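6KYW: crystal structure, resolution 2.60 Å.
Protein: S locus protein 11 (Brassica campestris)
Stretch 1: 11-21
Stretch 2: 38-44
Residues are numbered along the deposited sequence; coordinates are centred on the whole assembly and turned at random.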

# COMPACT_ATOMS: atom_id res chain seq x y z
N LYS C 11 9.64 -5.70 5.44
CA LYS C 11 10.75 -5.40 4.55
C LYS C 11 11.70 -6.59 4.40
O LYS C 11 11.76 -7.49 5.25
CB LYS C 11 11.52 -4.18 5.06
CG LYS C 11 11.01 -2.90 4.43
CD LYS C 11 11.46 -1.71 5.20
CE LYS C 11 12.15 -0.75 4.26
NZ LYS C 11 13.23 -1.42 3.47
N CYS C 12 12.41 -6.61 3.28
CA CYS C 12 13.48 -7.59 3.07
C CYS C 12 14.54 -7.47 4.15
O CYS C 12 14.95 -6.37 4.53
CB CYS C 12 14.14 -7.38 1.71
SG CYS C 12 13.26 -8.16 0.31
N THR C 13 15.01 -8.62 4.64
CA THR C 13 16.13 -8.72 5.56
C THR C 13 17.21 -9.62 4.95
O THR C 13 16.97 -10.32 3.97
CB THR C 13 15.68 -9.25 6.92
OG1 THR C 13 15.47 -10.67 6.84
CG2 THR C 13 14.40 -8.59 7.33
N THR C 14 18.41 -9.60 5.54
CA THR C 14 19.45 -10.48 5.02
C THR C 14 19.11 -11.94 5.28
O THR C 14 19.43 -12.80 4.45
CB THR C 14 20.84 -10.15 5.61
OG1 THR C 14 20.76 -10.04 7.03
CG2 THR C 14 21.41 -8.83 5.01
N LEU C 15 18.45 -12.25 6.40
CA LEU C 15 18.04 -13.63 6.63
C LEU C 15 16.98 -14.08 5.65
O LEU C 15 16.94 -15.25 5.27
CB LEU C 15 17.53 -13.85 8.05
CG LEU C 15 18.47 -13.50 9.20
CD1 LEU C 15 17.80 -13.80 10.55
CD2 LEU C 15 19.79 -14.26 9.05
N GLU C 16 16.09 -13.17 5.25
CA GLU C 16 15.12 -13.50 4.23
C GLU C 16 15.79 -13.69 2.87
O GLU C 16 15.36 -14.53 2.08
CB GLU C 16 14.04 -12.41 4.18
CG GLU C 16 12.77 -12.79 3.45
CD GLU C 16 11.78 -13.58 4.30
OE1 GLU C 16 12.07 -13.92 5.47
OE2 GLU C 16 10.69 -13.86 3.76
N GLU C 17 16.86 -12.93 2.61
CA GLU C 17 17.61 -13.12 1.37
C GLU C 17 18.23 -14.51 1.31
O GLU C 17 18.32 -15.11 0.23
CB GLU C 17 18.69 -12.05 1.25
CG GLU C 17 19.63 -12.25 0.07
CD GLU C 17 19.07 -11.66 -1.21
OE1 GLU C 17 19.77 -11.64 -2.24
OE2 GLU C 17 17.91 -11.20 -1.17
N GLU C 18 18.67 -15.04 2.45
CA GLU C 18 19.15 -16.42 2.47
C GLU C 18 17.99 -17.40 2.28
O GLU C 18 18.13 -18.42 1.61
CB GLU C 18 19.90 -16.70 3.78
CG GLU C 18 21.31 -16.09 3.80
CD GLU C 18 21.93 -15.97 2.39
OE1 GLU C 18 21.81 -14.89 1.76
OE2 GLU C 18 22.56 -16.95 1.92
N LYS C 19 16.83 -17.07 2.83
CA LYS C 19 15.66 -17.91 2.63
C LYS C 19 15.22 -17.94 1.17
O LYS C 19 14.70 -18.96 0.71
CB LYS C 19 14.54 -17.42 3.56
CG LYS C 19 13.20 -18.13 3.39
CD LYS C 19 12.93 -19.13 4.51
CE LYS C 19 11.63 -19.91 4.26
NZ LYS C 19 11.74 -20.90 3.14
N CYS C 20 15.41 -16.85 0.40
CA CYS C 20 15.02 -16.88 -1.01
C CYS C 20 15.80 -17.97 -1.74
O CYS C 20 15.29 -18.59 -2.69
CB CYS C 20 15.29 -15.54 -1.70
SG CYS C 20 14.32 -14.09 -1.23
N LYS C 21 17.04 -18.20 -1.32
CA LYS C 21 17.94 -19.17 -1.92
C LYS C 21 17.46 -20.61 -1.77
O LYS C 21 18.00 -21.48 -2.44
CB LYS C 21 19.32 -19.02 -1.31
CG LYS C 21 20.43 -19.64 -2.11
CD LYS C 21 21.70 -18.84 -1.93
CE LYS C 21 21.40 -17.36 -2.10
NZ LYS C 21 22.54 -16.54 -1.63
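Stretch 2 38-44: THSCDCK

A covalent bond, not a greasy seam, holds stretch 1 to stretch 2: Cys20 SG and Cys41 SG lie 2.0 Å apart in a disulfide with a chi3 of -79°. Both cysteines point their CA-to-CB bonds toward the other stretch and use the m rotamer, and the CA atoms of Cys20 and Cys41 are 5.0 Å apart.

Stretch 2 runs as an extended strand from Thr38 to Cys43, with Lys44 leaving it. Its direction is roughly that of the helix that begins at Thr14; the axes cross at -33° and approach to 8.4 Å. Strand alternation sets the pattern: His39 and Cys41 point toward stretch 1, while Thr38, Ser40 and Asp42 point away. On the far side, Ser40 OG donates to Asp42 OD2 at 2.6 Å, so two outward residues are tied along the strand.

Stretch 1 answers with Glu16 and Cys20, four residues apart and both directed toward the strand; the backbone bond from Cys20 N to Glu16 O, 2.9 Å, links them. Thr13 caps this helix, its OG1 accepting from Glu16 N at 3.0 Å. The same Glu16 reaches over to the strand, where His39 NE2 donates to its OE2 at 3.1 Å, near the plane of the imidazole. Thus Glu16 pairs with His39 and Cys20 with Cys41, two matched steps in the same order along both stretches. Cys41 SG also lies 3.7 Å from Glu16 O, which links the two pairs.

The loop before the helix completes the seat of His39. Lys11 O and Cys12 CA lie over one face of its ring, and Cys12 SG comes within 3.6 Å of His39 CB. Lys11 meets the ring through its backbone, and its CA-to-CB bond points away from the strand. The rule is economical: 390 Å² of buried surface, one disulfide and one buried polar pair.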

# COMPACT_ATOMS: atom_id res chain seq x y z
N THR C 38 5.07 -4.99 1.71
CA THR C 38 5.34 -6.42 1.47
C THR C 38 6.68 -6.57 0.75
O THR C 38 7.16 -5.64 0.11
CB THR C 38 4.24 -7.13 0.65
OG1 THR C 38 4.24 -6.65 -0.71
CG2 THR C 38 2.87 -6.93 1.26
N HIS C 39 7.27 -7.76 0.88
CA HIS C 39 8.42 -8.16 0.08
C HIS C 39 8.18 -9.56 -0.50
O HIS C 39 7.30 -10.31 -0.03
CB HIS C 39 9.71 -8.14 0.91
CG HIS C 39 9.75 -9.16 2.01
ND1 HIS C 39 9.12 -8.97 3.22
CD2 HIS C 39 10.34 -10.37 2.08
CE1 HIS C 39 9.32 -10.02 3.99
NE2 HIS C 39 10.06 -10.89 3.32
N SER C 40 8.96 -9.92 -1.52
CA SER C 40 8.84 -11.23 -2.15
C SER C 40 10.20 -11.87 -2.39
O SER C 40 11.21 -11.19 -2.62
CB SER C 40 8.08 -11.15 -3.49
OG SER C 40 8.77 -10.33 -4.43
N CYS C 41 10.21 -13.20 -2.35
CA CYS C 41 11.34 -14.03 -2.78
C CYS C 41 11.04 -14.59 -4.17
O CYS C 41 10.06 -15.31 -4.36
CB CYS C 41 11.57 -15.17 -1.80
SG CYS C 41 12.59 -14.72 -0.36
N ASP C 42 11.87 -14.24 -5.15
CA ASP C 42 11.67 -14.73 -6.51
C ASP C 42 13.02 -15.10 -7.11
O ASP C 42 14.08 -14.69 -6.63
CB ASP C 42 10.98 -13.70 -7.42
CG ASP C 42 9.77 -13.08 -6.76
OD1 ASP C 42 8.63 -13.54 -7.02
OD2 ASP C 42 9.95 -12.12 -5.97
N CYS C 43 12.98 -15.88 -8.19
CA CYS C 43 14.19 -16.40 -8.80
C CYS C 43 14.23 -16.02 -10.27
O CYS C 43 13.31 -16.34 -11.02
CB CYS C 43 14.28 -17.91 -8.62
SG CYS C 43 14.23 -18.38 -6.86
N LYS C 44 15.29 -15.33 -10.66
CA LYS C 44 15.58 -14.98 -12.04
C LYS C 44 16.26 -16.11 -12.82
O LYS C 44 16.31 -16.07 -14.05
CB LYS C 44 16.44 -13.71 -12.03
CG LYS C 44 17.03 -13.26 -13.33
CD LYS C 44 18.12 -12.22 -13.07
CE LYS C 44 19.02 -12.64 -11.89
NZ LYS C 44 20.23 -11.77 -11.79